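Local structure of putative tryptophan halogenase (Xanthomonas campestris pv. campestris, 6Y1W) at residues Leu217-Thr222 with Asn332-Gly337; Ala162-Ala167 with Trp275-Gln280. The protein is probably a flavin-dependent halogenase, a monooxygenase-type flavoprotein expected to use FAD in halogenating its substrate. All blocks are in the same frame, centred on the assembly; numbering follows the deposited sequence.

Contact 1. Residues Leu217-Thr222 with Asn332-Gly337; sequences LFLDCT and NCVALG
F218 and N332 open a parallel strand pairing in the Rossmann-type mixed sheet, which probably binds FAD and where strand 217-220 lies between strand 18-22 and strand 333-335. The two side chains run side by side in the same direction, ring and amide planes 73° apart, and ND2 of N332 sits in the plane of the F218 ring at its edge, 3.6 Å from CD1. N332 holds CG between its backbone N and carbonyl carbon (chi1 65°), and the amide it carries is fixed at both ends, OD1 by the backbone N of I202 and ND2 by the carbonyl of D216. Farther along this face the SG of C333 packs against CB of D220 at 4.0 Å, and L228 of helix 227-232 covers both F218 and C333. On the other face L219 and V334 also lie alongside each other, CD2 of L219 3.9 Å from CB of V334. Beyond them CD1 of L336 lies 4.0 Å from SG of C221, whose side chain comes close to A27 of the predicted FAD site. Four backbone hydrogen bonds join the two segments, from F218 N to N332 O through to L336 N to D220 O. Where strand 217-220 ends, D220 begins an Asx turn: its OD1 takes the backbone N of T222 nearly end-on at 3.0 Å and, through its syn lone pair, OG1 of T222 at 2.6 Å.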
ATOM      1  N   LEU A 217       3.947  27.067 -14.327  1.00 17.67           N
ATOM      2  CA  LEU A 217       4.494  25.791 -13.884  1.00 14.59           C
ATOM      3  C   LEU A 217       5.301  25.274 -15.050  1.00 16.23           C
ATOM      4  O   LEU A 217       4.848  25.356 -16.190  1.00 15.59           O
ATOM      5  CB  LEU A 217       3.393  24.809 -13.519  1.00 16.22           C
ATOM      6  CG  LEU A 217       3.840  23.401 -13.159  1.00 19.10           C
ATOM      7  CD1 LEU A 217       4.461  23.396 -11.747  1.00 19.12           C
ATOM      8  CD2 LEU A 217       2.591  22.514 -13.193  1.00 18.61           C
ATOM      9  N   PHE A 218       6.485  24.765 -14.763  1.00 15.61           N
ATOM     10  CA  PHE A 218       7.423  24.335 -15.781  1.00 16.19           C
ATOM     11  C   PHE A 218       7.736  22.873 -15.535  1.00 16.82           C
ATOM     12  O   PHE A 218       8.082  22.502 -14.415  1.00 15.56           O
ATOM     13  CB  PHE A 218       8.719  25.151 -15.729  1.00 15.97           C
ATOM     14  CG  PHE A 218       8.512  26.595 -16.175  1.00 15.22           C
ATOM     15  CD1 PHE A 218       7.974  27.523 -15.307  1.00 19.58           C
ATOM     16  CD2 PHE A 218       8.784  26.968 -17.496  1.00 18.43           C
ATOM     17  CE1 PHE A 218       7.751  28.816 -15.729  1.00 18.40           C
ATOM     18  CE2 PHE A 218       8.580  28.262 -17.919  1.00 19.09           C
ATOM     19  CZ  PHE A 218       8.077  29.189 -17.038  1.00 17.46           C
ATOM     20  N   LEU A 219       7.669  22.064 -16.578  1.00 15.25           N
ATOM     21  CA  LEU A 219       8.096  20.670 -16.453  1.00 14.15           C
ATOM     22  C   LEU A 219       9.452  20.516 -17.125  1.00 14.29           C
ATOM     23  O   LEU A 219       9.595  20.810 -18.323  1.00 14.91           O
ATOM     24  CB  LEU A 219       7.089  19.724 -17.101  1.00 12.54           C
ATOM     25  CG  LEU A 219       5.623  19.907 -16.659  1.00 15.05           C
ATOM     26  CD1 LEU A 219       4.740  18.803 -17.295  1.00 15.13           C
ATOM     27  CD2 LEU A 219       5.500  19.968 -15.138  1.00 15.78           C
ATOM     28  N   ASP A 220      10.450  20.022 -16.379  1.00 14.16           N
ATOM     29  CA  ASP A 220      11.793  19.846 -16.947  1.00 12.92           C
ATOM     30  C   ASP A 220      11.905  18.443 -17.530  1.00 13.43           C
ATOM     31  O   ASP A 220      12.011  17.454 -16.798  1.00 15.57           O
ATOM     32  CB  ASP A 220      12.877  20.066 -15.895  1.00 15.83           C
ATOM     33  CG  ASP A 220      14.246  20.158 -16.517  1.00 17.65           C
ATOM     34  OD1 ASP A 220      14.393  19.737 -17.702  1.00 17.16           O
ATOM     35  OD2 ASP A 220      15.185  20.592 -15.835  1.00 17.74           O
ATOM     36  N   CYS A 221      11.762  18.364 -18.851  1.00 13.14           N
ATOM     37  CA  CYS A 221      11.949  17.131 -19.609  1.00 14.37           C
ATOM     38  C   CYS A 221      13.183  17.222 -20.500  1.00 15.65           C
ATOM     39  O   CYS A 221      13.211  16.666 -21.607  1.00 17.02           O
ATOM     40  CB  CYS A 221      10.701  16.824 -20.438  1.00 16.21           C
ATOM     41  SG  CYS A 221       9.256  16.578 -19.422  1.00 15.51           S
ATOM     42  N   THR A 222      14.214  17.932 -20.043  1.00 15.10           N
ATOM     43  CA  THR A 222      15.371  18.168 -20.902  1.00 15.78           C
ATOM     44  C   THR A 222      16.437  17.106 -20.755  1.00 19.30           C
ATOM     45  O   THR A 222      17.536  17.286 -21.300  1.00 22.10           O
ATOM     46  CB  THR A 222      15.977  19.566 -20.667  1.00 17.19           C
ATOM     47  OG1 THR A 222      16.427  19.721 -19.311  1.00 19.28           O
ATOM     48  CG2 THR A 222      14.942  20.621 -20.996  1.00 17.34           C
ATOM     49  N   ASN A 332       8.454  26.158  -8.736  1.00 14.49           N
ATOM     50  CA  ASN A 332       7.422  25.903  -9.744  1.00 14.54           C
ATOM     51  C   ASN A 332       7.934  25.042 -10.899  1.00 17.59           C
ATOM     52  O   ASN A 332       7.472  25.180 -12.036  1.00 17.86           O
ATOM     53  CB  ASN A 332       6.823  27.209 -10.285  1.00 18.11           C
ATOM     54  CG  ASN A 332       7.832  28.059 -11.068  1.00 16.43           C
ATOM     55  OD1 ASN A 332       9.038  27.987 -10.862  1.00 19.63           O
ATOM     56  ND2 ASN A 332       7.331  28.848 -11.997  1.00 18.80           N
ATOM     57  N   CYS A 333       8.846  24.122 -10.600  1.00 17.79           N
ATOM     58  CA  CYS A 333       9.447  23.235 -11.588  1.00 18.51           C
ATOM     59  C   CYS A 333       9.320  21.778 -11.136  1.00 17.20           C
ATOM     60  O   CYS A 333       9.654  21.443  -9.996  1.00 17.43           O
ATOM     61  CB  CYS A 333      10.928  23.594 -11.780  1.00 18.77           C
ATOM     62  SG  CYS A 333      11.778  22.509 -12.957  1.00 19.24           S
ATOM     63  N   VAL A 334       8.799  20.921 -12.017  1.00 15.61           N
ATOM     64  CA  VAL A 334       8.736  19.475 -11.757  1.00 14.16           C
ATOM     65  C   VAL A 334       9.623  18.792 -12.783  1.00 13.95           C
ATOM     66  O   VAL A 334       9.405  18.941 -13.998  1.00 16.57           O
ATOM     67  CB  VAL A 334       7.291  18.938 -11.823  1.00 18.41           C
ATOM     68  CG1 VAL A 334       7.277  17.440 -11.604  1.00 15.55           C
ATOM     69  CG2 VAL A 334       6.397  19.605 -10.762  1.00 15.61           C
ATOM     70  N   ALA A 335      10.624  18.031 -12.304  1.00 14.18           N
ATOM     71  CA  ALA A 335      11.458  17.267 -13.234  1.00 13.36           C
ATOM     72  C   ALA A 335      10.851  15.898 -13.525  1.00 13.33           C
ATOM     73  O   ALA A 335      10.307  15.239 -12.635  1.00 16.42           O
ATOM     74  CB  ALA A 335      12.879  17.088 -12.675  1.00 13.87           C
ATOM     75  N   LEU A 336      10.977  15.461 -14.787  1.00 13.86           N
ATOM     76  CA  LEU A 336      10.512  14.140 -15.214  1.00 14.31           C
ATOM     77  C   LEU A 336      11.574  13.438 -16.045  1.00 17.50           C
ATOM     78  O   LEU A 336      12.393  14.081 -16.699  1.00 16.92           O
ATOM     79  CB  LEU A 336       9.240  14.290 -16.066  1.00 14.70           C
ATOM     80  CG  LEU A 336       8.042  14.925 -15.396  1.00 15.42           C
ATOM     81  CD1 LEU A 336       6.969  15.301 -16.437  1.00 18.65           C
ATOM     82  CD2 LEU A 336       7.441  13.951 -14.330  1.00 17.03           C
ATOM     83  N   GLY A 337      11.544  12.101 -16.040  1.00 14.95           N
ATOM     84  CA  GLY A 337      12.494  11.372 -16.870  1.00 15.69           C
ATOM     85  C   GLY A 337      13.918  11.556 -16.396  1.00 17.27           C
ATOM     86  O   GLY A 337      14.173  11.641 -15.198  1.00 18.28           O
TER

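Contact 2. Residues Ala162-Ala167 with Trp275-Gln280; sequences AYHLDA and WRIPLQ
H164 meets P278 and I277 where the end of strand 272-278, of the seven-stranded mixed sheet, passes strand 162-166 of a small three-stranded antiparallel sheet. The principal interaction is a CH-pi contact: CD of P278 stands over the centre of the H164 imidazole, 3.7 Å from the centroid and only 8° off the ring normal. The H164 side chain, CG anti to its carbonyl carbon (chi1 -56°), also brings CB to 3.2 Å from P278 O. Apolar contacts extend this. CG2 of I277 approaches CB of H164 at 3.7 Å, obliquely to the ring, and CD2 of L279 lies 3.5 Å from L165 N. CD1 of L279 comes within 4.3 Å of CB of D166. One polar link runs through T87, whose OG1 is hydrogen-bonded to both H164 ND1 and P278 O. Separately, T264 OG1 bonds H164 NE2, and D166 caps the following helix through L169 N and forms a salt bridge with R282. With both ring nitrogens engaged and a proline over one face, the imidazole has little freedom to turn; since it also lies beside K89, the predicted active-site lysine, this chemistry is consistent with H164 being a second-shell residue there.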
ATOM      1  N   ALA A 162       3.105  -6.329 -20.838  1.00 14.20           N
ATOM      2  CA  ALA A 162       3.403  -4.962 -21.253  1.00 12.32           C
ATOM      3  C   ALA A 162       3.918  -5.022 -22.694  1.00 12.83           C
ATOM      4  O   ALA A 162       3.531  -5.938 -23.436  1.00 13.73           O
ATOM      5  CB  ALA A 162       4.412  -4.300 -20.314  1.00 13.55           C
ATOM      6  N   TYR A 163       4.803  -4.094 -23.098  1.00 13.86           N
ATOM      7  CA  TYR A 163       5.150  -3.938 -24.512  1.00 15.05           C
ATOM      8  C   TYR A 163       6.647  -3.777 -24.718  1.00 14.83           C
ATOM      9  O   TYR A 163       7.367  -3.252 -23.867  1.00 14.30           O
ATOM     10  CB  TYR A 163       4.499  -2.682 -25.114  1.00 13.82           C
ATOM     11  CG  TYR A 163       3.041  -2.500 -24.719  1.00 11.87           C
ATOM     12  CD1 TYR A 163       2.065  -3.269 -25.310  1.00 12.93           C
ATOM     13  CD2 TYR A 163       2.695  -1.551 -23.770  1.00 13.14           C
ATOM     14  CE1 TYR A 163       0.715  -3.104 -24.959  1.00 12.49           C
ATOM     15  CE2 TYR A 163       1.349  -1.369 -23.390  1.00 14.90           C
ATOM     16  CZ  TYR A 163       0.376  -2.128 -24.018  1.00 15.12           C
ATOM     17  OH  TYR A 163      -0.927  -1.902 -23.610  1.00 15.31           O
ATOM     18  N   HIS A 164       7.092  -4.165 -25.908  1.00 12.83           N
ATOM     19  CA  HIS A 164       8.332  -3.674 -26.475  1.00 11.98           C
ATOM     20  C   HIS A 164       7.934  -2.657 -27.529  1.00 15.03           C
ATOM     21  O   HIS A 164       7.075  -2.961 -28.357  1.00 15.68           O
ATOM     22  CB  HIS A 164       9.104  -4.834 -27.132  1.00 14.11           C
ATOM     23  CG  HIS A 164       9.386  -5.983 -26.198  1.00 13.72           C
ATOM     24  ND1 HIS A 164       8.765  -7.215 -26.328  1.00 15.82           N
ATOM     25  CD2 HIS A 164      10.182  -6.076 -25.094  1.00 15.56           C
ATOM     26  CE1 HIS A 164       9.209  -8.033 -25.382  1.00 21.17           C
ATOM     27  NE2 HIS A 164      10.057  -7.362 -24.614  1.00 15.65           N
ATOM     28  N   LEU A 165       8.539  -1.460 -27.514  1.00 13.68           N
ATOM     29  CA  LEU A 165       8.061  -0.440 -28.435  1.00 12.99           C
ATOM     30  C   LEU A 165       9.215   0.385 -28.985  1.00 15.24           C
ATOM     31  O   LEU A 165      10.324   0.392 -28.452  1.00 13.92           O
ATOM     32  CB  LEU A 165       7.011   0.493 -27.782  1.00 13.46           C
ATOM     33  CG  LEU A 165       7.412   1.191 -26.467  1.00 11.23           C
ATOM     34  CD1 LEU A 165       8.346   2.370 -26.730  1.00 14.27           C
ATOM     35  CD2 LEU A 165       6.174   1.675 -25.685  1.00 15.31           C
ATOM     36  N   ASP A 166       8.938   1.068 -30.095  1.00 12.76           N
ATOM     37  CA  ASP A 166       9.884   2.056 -30.628  1.00 13.27           C
ATOM     38  C   ASP A 166       9.602   3.367 -29.913  1.00 14.01           C
ATOM     39  O   ASP A 166       8.510   3.928 -30.044  1.00 15.34           O
ATOM     40  CB  ASP A 166       9.706   2.207 -32.148  1.00 13.28           C
ATOM     41  CG  ASP A 166      10.739   3.171 -32.753  1.00 18.06           C
ATOM     42  OD1 ASP A 166      10.763   4.352 -32.348  1.00 16.53           O
ATOM     43  OD2 ASP A 166      11.554   2.772 -33.631  1.00 19.41           O
ATOM     44  N   ALA A 167      10.555   3.839 -29.087  1.00 13.39           N
ATOM     45  CA  ALA A 167      10.296   5.025 -28.263  1.00 13.54           C
ATOM     46  C   ALA A 167      10.136   6.295 -29.079  1.00 14.62           C
ATOM     47  O   ALA A 167       9.342   7.169 -28.709  1.00 15.19           O
ATOM     48  CB  ALA A 167      11.427   5.220 -27.245  1.00 15.50           C
ATOM     49  N   TRP A 275      21.022  -6.173 -23.408  1.00 12.25           N
ATOM     50  CA  TRP A 275      19.605  -6.360 -23.676  1.00 11.23           C
ATOM     51  C   TRP A 275      19.356  -6.801 -25.115  1.00 14.52           C
ATOM     52  O   TRP A 275      20.116  -6.472 -26.039  1.00 14.76           O
ATOM     53  CB  TRP A 275      18.788  -5.077 -23.431  1.00 12.97           C
ATOM     54  CG  TRP A 275      18.905  -3.937 -24.435  1.00 17.80           C
ATOM     55  CD1 TRP A 275      18.235  -3.805 -25.651  1.00 14.50           C
ATOM     56  CD2 TRP A 275      19.645  -2.726 -24.258  1.00 15.60           C
ATOM     57  NE1 TRP A 275      18.554  -2.588 -26.235  1.00 14.56           N
ATOM     58  CE2 TRP A 275      19.437  -1.925 -25.411  1.00 15.64           C
ATOM     59  CE3 TRP A 275      20.500  -2.252 -23.249  1.00 14.55           C
ATOM     60  CZ2 TRP A 275      20.003  -0.660 -25.554  1.00 18.18           C
ATOM     61  CZ3 TRP A 275      21.081  -1.007 -23.407  1.00 20.58           C
ATOM     62  CH2 TRP A 275      20.852  -0.230 -24.563  1.00 21.27           C
ATOM     63  N   ARG A 276      18.247  -7.513 -25.297  1.00 12.70           N
ATOM     64  CA  ARG A 276      17.736  -7.862 -26.628  1.00 12.23           C
ATOM     65  C   ARG A 276      16.230  -7.722 -26.568  1.00 12.44           C
ATOM     66  O   ARG A 276      15.594  -8.328 -25.702  1.00 14.04           O
ATOM     67  CB  ARG A 276      18.158  -9.291 -27.005  1.00 12.31           C
ATOM     68  CG  ARG A 276      17.917  -9.559 -28.492  1.00 15.61           C
ATOM     69  CD  ARG A 276      18.624 -10.832 -28.989  1.00 15.31           C
ATOM     70  NE  ARG A 276      18.397 -10.998 -30.441  1.00 20.63           N
ATOM     71  CZ  ARG A 276      17.345 -11.618 -30.970  1.00 21.54           C
ATOM     72  NH1 ARG A 276      16.421 -12.151 -30.186  1.00 24.15           N
ATOM     73  NH2 ARG A 276      17.216 -11.728 -32.306  1.00 20.57           N
ATOM     74  N   ILE A 277      15.657  -6.858 -27.426  1.00 14.40           N
ATOM     75  CA  ILE A 277      14.261  -6.457 -27.333  1.00 11.30           C
ATOM     76  C   ILE A 277      13.604  -6.616 -28.701  1.00 15.02           C
ATOM     77  O   ILE A 277      14.036  -5.978 -29.662  1.00 17.72           O
ATOM     78  CB  ILE A 277      14.167  -4.994 -26.864  1.00 15.75           C
ATOM     79  CG1 ILE A 277      14.544  -4.894 -25.374  1.00 15.32           C
ATOM     80  CG2 ILE A 277      12.780  -4.379 -27.147  1.00 18.69           C
ATOM     81  CD1 ILE A 277      14.776  -3.416 -24.973  1.00 19.90           C
ATOM     82  N   PRO A 278      12.568  -7.468 -28.854  1.00 15.01           N
ATOM     83  CA  PRO A 278      11.981  -7.673 -30.181  1.00 15.00           C
ATOM     84  C   PRO A 278      10.921  -6.644 -30.522  1.00 14.98           C
ATOM     85  O   PRO A 278       9.971  -6.449 -29.750  1.00 15.96           O
ATOM     86  CB  PRO A 278      11.355  -9.073 -30.069  1.00 16.13           C
ATOM     87  CG  PRO A 278      10.839  -9.098 -28.638  1.00 15.90           C
ATOM     88  CD  PRO A 278      11.982  -8.395 -27.855  1.00 15.14           C
ATOM     89  N   LEU A 279      11.041  -6.017 -31.702  1.00 15.74           N
ATOM     90  CA  LEU A 279       9.980  -5.206 -32.292  1.00 13.47           C
ATOM     91  C   LEU A 279       9.380  -5.986 -33.465  1.00 13.61           C
ATOM     92  O   LEU A 279       9.810  -7.108 -33.771  1.00 14.26           O
ATOM     93  CB  LEU A 279      10.523  -3.840 -32.723  1.00 15.67           C
ATOM     94  CG  LEU A 279      11.059  -3.026 -31.535  1.00 18.33           C
ATOM     95  CD1 LEU A 279      11.613  -1.695 -32.060  1.00 18.55           C
ATOM     96  CD2 LEU A 279       9.999  -2.782 -30.462  1.00 16.67           C
ATOM     97  N   GLN A 280       8.361  -5.415 -34.113  1.00 14.87           N
ATOM     98  CA  GLN A 280       7.668  -6.232 -35.121  1.00 14.44           C
ATOM     99  C   GLN A 280       8.547  -6.554 -36.323  1.00 16.29           C
ATOM    100  O   GLN A 280       8.383  -7.631 -36.928  1.00 16.58           O
ATOM    101  CB  GLN A 280       6.389  -5.525 -35.581  1.00 14.47           C
ATOM    102  CG  GLN A 280       5.273  -5.651 -34.534  1.00 15.08           C
ATOM    103  CD  GLN A 280       3.878  -5.304 -35.086  1.00 21.16           C
ATOM    104  OE1 GLN A 280       3.549  -5.591 -36.255  1.00 19.65           O
ATOM    105  NE2 GLN A 280       3.049  -4.690 -34.238  1.00 17.57           N
TER

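The segments alternate along the chain: 162-167, 217-222, 275-280 and then 332-337, so the two contacts interlock in sequence. In space their centres are 27 Å apart, and their nearest atoms about 12 Å, without touching. Contact 1 is a pairing within one sheet, the eight-stranded mixed sheet of Rossmann type, whereas contact 2 brings together two other sheets, the three-stranded one and the seven-stranded one. Both border the predicted FAD site: contact 1 at its glycine-rich end, contact 2 through L165, whose side chain is about 4 Å from that of I351. This is consistent with a cofactor site reaching from the Rossmann-type sheet toward the predicted catalytic lysine.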